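Alr2269 protein (Nostoc sp., PDB 3MC8) is probably an Omp85-type protein whose three modelled POTRA domains are thought to help outer-membrane proteins assemble into the membrane. Local coordinates at residues A[225-230]-A[301-306]; A[146-151]-A[218-223]. One frame throughout, in Å; residues are numbered along the deposited sequence.

Contact 1. Residues A[225-230]-A[301-306]; sequences SVRFRN and VVNVVE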
ATOM      1  N   SER A 225     -24.950  -4.516   3.357  1.00 39.50           N
ATOM      2  CA  SER A 225     -26.354  -4.083   3.432  1.00 39.13           C
ATOM      3  C   SER A 225     -26.931  -4.011   2.067  1.00 38.53           C
ATOM      4  O   SER A 225     -26.221  -4.197   1.104  1.00 38.99           O
ATOM      5  CB  SER A 225     -26.470  -2.725   4.105  1.00 39.78           C
ATOM      6  OG  SER A 225     -25.735  -1.747   3.386  1.00 40.14           O
ATOM      7  N   VAL A 226     -28.221  -3.722   1.978  1.00 38.54           N
ATOM      8  CA  VAL A 226     -28.957  -3.804   0.721  1.00 37.44           C
ATOM      9  C   VAL A 226     -29.591  -2.462   0.528  1.00 39.16           C
ATOM     10  O   VAL A 226     -30.157  -1.884   1.450  1.00 39.05           O
ATOM     11  CB  VAL A 226     -30.057  -4.902   0.759  1.00 36.94           C
ATOM     12  CG1 VAL A 226     -30.836  -4.988  -0.570  1.00 33.85           C
ATOM     13  CG2 VAL A 226     -29.446  -6.213   1.058  1.00 34.42           C
ATOM     14  N   ARG A 227     -29.498  -1.954  -0.679  1.00 40.66           N
ATOM     15  CA  ARG A 227     -30.049  -0.660  -0.959  1.00 42.63           C
ATOM     16  C   ARG A 227     -30.767  -0.713  -2.279  1.00 43.06           C
ATOM     17  O   ARG A 227     -30.232  -1.198  -3.263  1.00 42.16           O
ATOM     18  CB  ARG A 227     -28.945   0.377  -0.992  1.00 43.48           C
ATOM     19  CG  ARG A 227     -29.270   1.605  -1.809  1.00 48.78           C
ATOM     20  CD  ARG A 227     -28.849   2.897  -1.160  1.00 56.20           C
ATOM     21  NE  ARG A 227     -29.878   3.368  -0.212  1.00 64.60           N
ATOM     22  CZ  ARG A 227     -29.854   4.550   0.429  1.00 70.22           C
ATOM     23  NH1 ARG A 227     -28.851   5.425   0.239  1.00 71.98           N
ATOM     24  NH2 ARG A 227     -30.844   4.868   1.271  1.00 71.77           N
ATOM     25  N   PHE A 228     -31.982  -0.187  -2.273  1.00 44.72           N
ATOM     26  CA  PHE A 228     -32.830  -0.142  -3.436  1.00 45.64           C
ATOM     27  C   PHE A 228     -32.779   1.186  -4.133  1.00 48.88           C
ATOM     28  O   PHE A 228     -32.951   2.230  -3.501  1.00 49.15           O
ATOM     29  CB  PHE A 228     -34.254  -0.421  -3.016  1.00 45.31           C
ATOM     30  CG  PHE A 228     -34.449  -1.798  -2.509  1.00 41.58           C
ATOM     31  CD1 PHE A 228     -34.195  -2.101  -1.198  1.00 36.87           C
ATOM     32  CD2 PHE A 228     -34.825  -2.810  -3.368  1.00 39.92           C
ATOM     33  CE1 PHE A 228     -34.331  -3.363  -0.731  1.00 36.81           C
ATOM     34  CE2 PHE A 228     -34.979  -4.107  -2.905  1.00 38.67           C
ATOM     35  CZ  PHE A 228     -34.747  -4.387  -1.586  1.00 37.74           C
ATOM     36  N   ARG A 229     -32.579   1.144  -5.449  1.00 51.83           N
ATOM     37  CA  ARG A 229     -32.686   2.339  -6.260  1.00 55.53           C
ATOM     38  C   ARG A 229     -33.607   2.143  -7.461  1.00 58.31           C
ATOM     39  O   ARG A 229     -34.128   1.043  -7.704  1.00 57.65           O
ATOM     40  CB  ARG A 229     -31.326   2.746  -6.774  1.00 56.01           C
ATOM     41  CG  ARG A 229     -30.205   2.890  -5.744  1.00 58.06           C
ATOM     42  CD  ARG A 229     -28.933   3.184  -6.536  1.00 62.27           C
ATOM     43  NE  ARG A 229     -27.689   3.275  -5.784  1.00 66.74           N
ATOM     44  CZ  ARG A 229     -27.392   4.241  -4.908  1.00 70.27           C
ATOM     45  NH1 ARG A 229     -28.264   5.203  -4.606  1.00 72.07           N
ATOM     46  NH2 ARG A 229     -26.212   4.231  -4.301  1.00 70.38           N
ATOM     47  N   ASN A 230     -33.802   3.238  -8.198  1.00 62.33           N
ATOM     48  CA  ASN A 230     -34.481   3.207  -9.490  1.00 65.69           C
ATOM     49  C   ASN A 230     -33.468   3.057 -10.612  1.00 68.53           C
ATOM     50  O   ASN A 230     -32.250   3.176 -10.394  1.00 68.58           O
ATOM     51  CB  ASN A 230     -35.348   4.451  -9.701  1.00 66.70           C
ATOM     52  CG  ASN A 230     -34.544   5.752  -9.735  1.00 68.10           C
ATOM     53  OD1 ASN A 230     -33.422   5.801 -10.244  1.00 68.98           O
ATOM     54  ND2 ASN A 230     -35.129   6.816  -9.195  1.00 68.18           N
ATOM     55  N   VAL A 301     -22.317  -2.643  -0.058  1.00 37.96           N
ATOM     56  CA  VAL A 301     -23.703  -2.366  -0.294  1.00 37.76           C
ATOM     57  C   VAL A 301     -24.119  -3.091  -1.549  1.00 38.02           C
ATOM     58  O   VAL A 301     -23.494  -2.909  -2.599  1.00 40.15           O
ATOM     59  CB  VAL A 301     -23.944  -0.859  -0.523  1.00 38.45           C
ATOM     60  CG1 VAL A 301     -25.406  -0.592  -0.916  1.00 37.07           C
ATOM     61  CG2 VAL A 301     -23.607  -0.075   0.732  1.00 38.31           C
ATOM     62  N   VAL A 302     -25.170  -3.902  -1.485  1.00 37.22           N
ATOM     63  CA  VAL A 302     -25.664  -4.517  -2.680  1.00 36.69           C
ATOM     64  C   VAL A 302     -26.798  -3.636  -3.100  1.00 38.23           C
ATOM     65  O   VAL A 302     -27.798  -3.497  -2.360  1.00 40.01           O
ATOM     66  CB  VAL A 302     -26.189  -5.927  -2.452  1.00 36.68           C
ATOM     67  CG1 VAL A 302     -26.612  -6.511  -3.759  1.00 35.63           C
ATOM     68  CG2 VAL A 302     -25.135  -6.805  -1.805  1.00 34.43           C
ATOM     69  N   ASN A 303     -26.650  -3.045  -4.272  1.00 38.38           N
ATOM     70  CA  ASN A 303     -27.613  -2.102  -4.829  1.00 39.63           C
ATOM     71  C   ASN A 303     -28.456  -2.825  -5.848  1.00 40.60           C
ATOM     72  O   ASN A 303     -27.926  -3.540  -6.703  1.00 41.30           O
ATOM     73  CB  ASN A 303     -26.898  -0.955  -5.570  1.00 39.80           C
ATOM     74  CG  ASN A 303     -25.960  -0.199  -4.693  1.00 40.44           C
ATOM     75  OD1 ASN A 303     -26.369   0.433  -3.718  1.00 43.96           O
ATOM     76  ND2 ASN A 303     -24.685  -0.268  -5.011  1.00 39.28           N
ATOM     77  N   VAL A 304     -29.750  -2.574  -5.821  1.00 41.68           N
ATOM     78  CA  VAL A 304     -30.683  -3.444  -6.511  1.00 42.86           C
ATOM     79  C   VAL A 304     -31.780  -2.614  -7.135  1.00 43.84           C
ATOM     80  O   VAL A 304     -32.334  -1.768  -6.489  1.00 44.82           O
ATOM     81  CB  VAL A 304     -31.301  -4.423  -5.490  1.00 42.41           C
ATOM     82  CG1 VAL A 304     -32.626  -4.831  -5.947  1.00 44.98           C
ATOM     83  CG2 VAL A 304     -30.428  -5.632  -5.319  1.00 40.39           C
ATOM     84  N   VAL A 305     -32.082  -2.825  -8.395  1.00 45.41           N
ATOM     85  CA  VAL A 305     -33.227  -2.152  -9.000  1.00 46.96           C
ATOM     86  C   VAL A 305     -34.318  -3.165  -9.199  1.00 48.23           C
ATOM     87  O   VAL A 305     -34.132  -4.118  -9.942  1.00 47.69           O
ATOM     88  CB  VAL A 305     -32.905  -1.556 -10.362  1.00 47.88           C
ATOM     89  CG1 VAL A 305     -34.184  -0.904 -10.923  1.00 48.35           C
ATOM     90  CG2 VAL A 305     -31.761  -0.568 -10.247  1.00 44.53           C
ATOM     91  N   GLU A 306     -35.442  -2.961  -8.525  1.00 50.73           N
ATOM     92  CA  GLU A 306     -36.541  -3.932  -8.541  1.00 52.98           C
ATOM     93  C   GLU A 306     -37.252  -4.008  -9.880  1.00 56.27           C
ATOM     94  O   GLU A 306     -37.407  -3.015 -10.567  1.00 56.75           O
ATOM     95  CB  GLU A 306     -37.533  -3.649  -7.422  1.00 53.00           C
ATOM     96  CG  GLU A 306     -37.286  -4.549  -6.244  1.00 52.85           C
ATOM     97  CD  GLU A 306     -38.170  -4.295  -5.042  1.00 53.05           C
ATOM     98  OE1 GLU A 306     -38.629  -3.140  -4.790  1.00 53.56           O
ATOM     99  OE2 GLU A 306     -38.369  -5.294  -4.329  1.00 50.35           O
TER
HETATM  100  O   HOH W   1     -35.852  -0.860  -6.661  1.00 44.12           O
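Parallel strand pairing joins S225-F228 to V301-V304 and loosens beyond them: the outermost strand 221-229 lies beside the central strand 298-306 in the three-stranded sheet of the last POTRA domain. V302 N donates to S225 O at 2.8 Å, and V302 O accepts R227 N at the same 2.8 Å. R227 thus sits between V302 and V304, since its carbonyl O receives V304 N at 2.9 Å, with the hydrogen well off the line (136°). The last direct bond runs from R229 N to V304 O, 3.1 Å. Beyond it the strands diverge, and one water spans the gap, donating to R229 O and accepting from E306 N.

In the POTRA order, strand-helix-helix-strand-strand, the third strand returns between the first two, so 298-306 is flanked by 221-229 and 282-291. Side chains alternate accordingly. V226, F228, V302 and V304 form the apolar face turned to the helices; V226 and F228 meet helix 249-253. F228 CG stands beside its backbone N (chi1 -66°), bringing the ring alongside V304, with CE2 3.9 Å from V304 CG1. The E306 carboxylate approaches the same ring obliquely, its CD 3.8 Å from F228 CE2, while its oxygens bond to T247 OG1 and R246 N. Beta-branched valine and flat phenylalanine suit this face, where extended backbone and close packing coincide.

The other face is more polar. N303 and R229 extend side by side, their flat groups 33° apart, with N303 OD1 3.8 Å from R229 NE, too far for a bond. N303 ND2 bonds to N286 OD1 on strand 282-291, and R229 makes a salt bridge with D235. R227 CD lies above one face of the R229 guanidinium, offset toward its rim; long, flexible arginines fit this more solvent-accessible side.

Contact 2. Residues A[146-151]-A[218-223]; sequences QANPGT and EGVVEN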
ATOM      1  N   GLN A 146       2.327  -9.869   7.072  1.00 68.64           N
ATOM      2  CA  GLN A 146       1.496  -9.952   8.238  1.00 69.85           C
ATOM      3  C   GLN A 146       0.097  -9.495   7.808  1.00 68.47           C
ATOM      4  O   GLN A 146      -0.130  -8.307   7.576  1.00 67.26           O
ATOM      5  CB  GLN A 146       2.138  -9.083   9.300  1.00 70.84           C
ATOM      6  CG  GLN A 146       1.923  -9.519  10.702  1.00 75.45           C
ATOM      7  CD  GLN A 146       0.841  -8.706  11.351  1.00 79.34           C
ATOM      8  OE1 GLN A 146       0.981  -8.234  12.496  1.00 81.92           O
ATOM      9  NE2 GLN A 146      -0.257  -8.510  10.609  1.00 80.07           N
ATOM     10  N   ALA A 147      -0.818 -10.456   7.656  1.00 68.17           N
ATOM     11  CA  ALA A 147      -2.128 -10.198   7.049  1.00 67.05           C
ATOM     12  C   ALA A 147      -3.159  -9.771   8.075  1.00 67.94           C
ATOM     13  O   ALA A 147      -3.253 -10.354   9.150  1.00 69.28           O
ATOM     14  CB  ALA A 147      -2.626 -11.418   6.268  1.00 66.79           C
ATOM     15  N   ASN A 148      -3.902  -8.722   7.730  1.00 67.57           N
ATOM     16  CA  ASN A 148      -5.095  -8.303   8.462  1.00 69.00           C
ATOM     17  C   ASN A 148      -4.810  -8.230   9.953  1.00 72.57           C
ATOM     18  O   ASN A 148      -5.215  -9.085  10.728  1.00 74.98           O
ATOM     19  CB  ASN A 148      -6.278  -9.215   8.116  1.00 67.95           C
ATOM     20  CG  ASN A 148      -6.344  -9.520   6.625  1.00 64.18           C
ATOM     21  OD1 ASN A 148      -6.458  -8.607   5.792  1.00 60.37           O
ATOM     22  ND2 ASN A 148      -6.233 -10.793   6.278  1.00 56.80           N
ATOM     23  N   PRO A 149      -4.057  -7.218  10.347  1.00 74.55           N
ATOM     24  CA  PRO A 149      -3.808  -6.943  11.739  1.00 77.85           C
ATOM     25  C   PRO A 149      -4.778  -5.863  12.218  1.00 79.66           C
ATOM     26  O   PRO A 149      -5.130  -4.994  11.426  1.00 79.15           O
ATOM     27  CB  PRO A 149      -2.401  -6.376  11.697  1.00 77.64           C
ATOM     28  CG  PRO A 149      -2.396  -5.535  10.391  1.00 75.41           C
ATOM     29  CD  PRO A 149      -3.401  -6.229   9.469  1.00 73.45           C
ATOM     30  N   GLY A 150      -5.275  -5.900  13.448  1.00 82.87           N
ATOM     31  CA  GLY A 150      -5.294  -7.055  14.309  1.00 85.37           C
ATOM     32  C   GLY A 150      -6.720  -7.566  14.188  1.00 86.04           C
ATOM     33  O   GLY A 150      -7.696  -6.916  14.620  1.00 86.84           O
ATOM     34  N   THR A 151      -6.819  -8.728  13.558  1.00 85.34           N
ATOM     35  CA  THR A 151      -8.070  -9.365  13.257  1.00 85.03           C
ATOM     36  C   THR A 151      -7.640 -10.815  13.142  1.00 85.65           C
ATOM     37  O   THR A 151      -6.445 -11.115  12.944  1.00 84.92           O
ATOM     38  CB  THR A 151      -8.699  -8.831  11.926  1.00 82.51           C
ATOM     39  OG1 THR A 151      -7.810  -9.073  10.827  1.00 80.62           O
ATOM     40  CG2 THR A 151      -8.996  -7.330  11.995  1.00 81.12           C
ATOM     41  N   GLU A 218      -6.126  -6.689   3.652  1.00 48.74           N
ATOM     42  CA  GLU A 218      -6.521  -7.434   2.464  1.00 47.50           C
ATOM     43  C   GLU A 218      -7.898  -7.071   1.959  1.00 46.64           C
ATOM     44  O   GLU A 218      -8.217  -7.375   0.817  1.00 46.79           O
ATOM     45  CB  GLU A 218      -6.429  -8.922   2.734  1.00 48.13           C
ATOM     46  CG  GLU A 218      -5.003  -9.437   2.721  1.00 49.66           C
ATOM     47  CD  GLU A 218      -4.868 -10.898   3.182  1.00 52.63           C
ATOM     48  OE1 GLU A 218      -5.710 -11.357   4.004  1.00 54.26           O
ATOM     49  OE2 GLU A 218      -3.889 -11.561   2.741  1.00 50.31           O
ATOM     50  N   GLY A 219      -8.716  -6.447   2.799  1.00 47.57           N
ATOM     51  CA  GLY A 219     -10.052  -6.049   2.381  1.00 46.85           C
ATOM     52  C   GLY A 219     -11.178  -6.687   3.168  1.00 46.57           C
ATOM     53  O   GLY A 219     -12.227  -7.094   2.621  1.00 45.86           O
ATOM     54  N   VAL A 220     -10.965  -6.749   4.469  1.00 47.03           N
ATOM     55  CA  VAL A 220     -11.910  -7.367   5.352  1.00 46.76           C
ATOM     56  C   VAL A 220     -13.174  -6.555   5.317  1.00 46.20           C
ATOM     57  O   VAL A 220     -13.127  -5.346   5.386  1.00 47.24           O
ATOM     58  CB  VAL A 220     -11.341  -7.439   6.787  1.00 48.04           C
ATOM     59  CG1 VAL A 220     -12.420  -7.867   7.753  1.00 47.34           C
ATOM     60  CG2 VAL A 220     -10.155  -8.405   6.831  1.00 45.97           C
ATOM     61  N   VAL A 221     -14.295  -7.239   5.187  1.00 46.33           N
ATOM     62  CA  VAL A 221     -15.622  -6.636   5.130  1.00 45.80           C
ATOM     63  C   VAL A 221     -16.142  -6.439   6.539  1.00 47.76           C
ATOM     64  O   VAL A 221     -16.011  -7.299   7.362  1.00 48.85           O
ATOM     65  CB  VAL A 221     -16.584  -7.582   4.436  1.00 44.50           C
ATOM     66  CG1 VAL A 221     -17.941  -6.954   4.292  1.00 42.63           C
ATOM     67  CG2 VAL A 221     -16.030  -7.970   3.110  1.00 43.26           C
ATOM     68  N   GLU A 222     -16.777  -5.317   6.793  1.00 49.49           N
ATOM     69  CA  GLU A 222     -17.287  -4.971   8.093  1.00 51.69           C
ATOM     70  C   GLU A 222     -18.803  -5.117   8.164  1.00 52.07           C
ATOM     71  O   GLU A 222     -19.331  -5.594   9.158  1.00 54.63           O
ATOM     72  CB  GLU A 222     -16.931  -3.525   8.313  1.00 52.89           C
ATOM     73  CG  GLU A 222     -17.190  -2.956   9.671  1.00 57.34           C
ATOM     74  CD  GLU A 222     -16.627  -1.551   9.762  1.00 62.11           C
ATOM     75  OE1 GLU A 222     -15.373  -1.392   9.699  1.00 63.57           O
ATOM     76  OE2 GLU A 222     -17.452  -0.610   9.850  1.00 66.20           O
ATOM     77  N   ASN A 223     -19.511  -4.674   7.130  1.00 50.91           N
ATOM     78  CA  ASN A 223     -20.957  -4.765   7.086  1.00 50.15           C
ATOM     79  C   ASN A 223     -21.364  -4.972   5.645  1.00 46.97           C
ATOM     80  O   ASN A 223     -20.674  -4.521   4.746  1.00 46.51           O
ATOM     81  CB  ASN A 223     -21.594  -3.493   7.638  1.00 51.81           C
ATOM     82  CG  ASN A 223     -21.750  -3.532   9.171  1.00 59.74           C
ATOM     83  OD1 ASN A 223     -22.608  -4.269   9.705  1.00 66.93           O
ATOM     84  ND2 ASN A 223     -20.924  -2.739   9.890  1.00 64.21           N
TER
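N148 and E218 meet just past the end of strand 142-147 and at the start of the linker into strand 221-229, in a buried contact carried mainly by these two residues. Their side chains cross at about a right angle, amide and carboxylate planes 57° apart. N148 OD1 takes E218 N at 2.9 Å, the donor nearly in line with the amide carbonyl (167°). The asparagine thus holds the backbone of E218, and its amide appears also to meet the carboxylate, through N148 ND2 and E218 OE1; that bond is modelled implausibly short, so its length is doubtful. N148 CG lies beside its own backbone N (chi1 -42°), which directs the amide across to the opposite segment. Asparagine also suits the site because it tolerates the positive phi taken where the strand turns away.

Apolar groups close in around the pair: A147 CB lies 3.7 Å from E218 OE2, and V220 CG2 comes within 3.8 Å of N148 OD1. Between E218 and V220, G219 adopts backbone angles that call for glycine.

The turn that follows N148 is much looser. G150 is exposed, and the T151 side chain, though it starts toward 218-223, makes no close contact with it. Its hydroxyl instead closes the turn on itself, donating to N148 O at 2.6 Å from above the carbonyl plane.

N148 ND2 also bonds to V153 O, so the bonds to E218 N and V153 O orient the amide. Y190 OH and S155 OG bond to E218 OE2 and help orient the carboxylate at the exit from the middle POTRA domain. These uncharged partners could help stabilise an ionised carboxylate, offsetting part of the cost of burial.

In the fold
Contact 2 closes before contact 1 opens along the chain, and their centres lie about 25 Å apart. Strand 221-229 serves both: residues 218-223 carry the chain out of the middle POTRA domain, whose sheet includes 142-147 and 211-217, and residues 225-229 continue the strand in the last domain, beside 298-306. The two contacts adjoin in sequence but do not otherwise touch. Contact 2 lies where the chain leaves the middle sheet, and contact 1 pairs the edge strand of the next. With G219 and V220 also bonded through their backbones to F264 and V298, the short linker is probably held on both sides, consistent with a restricted hinge between the two domains.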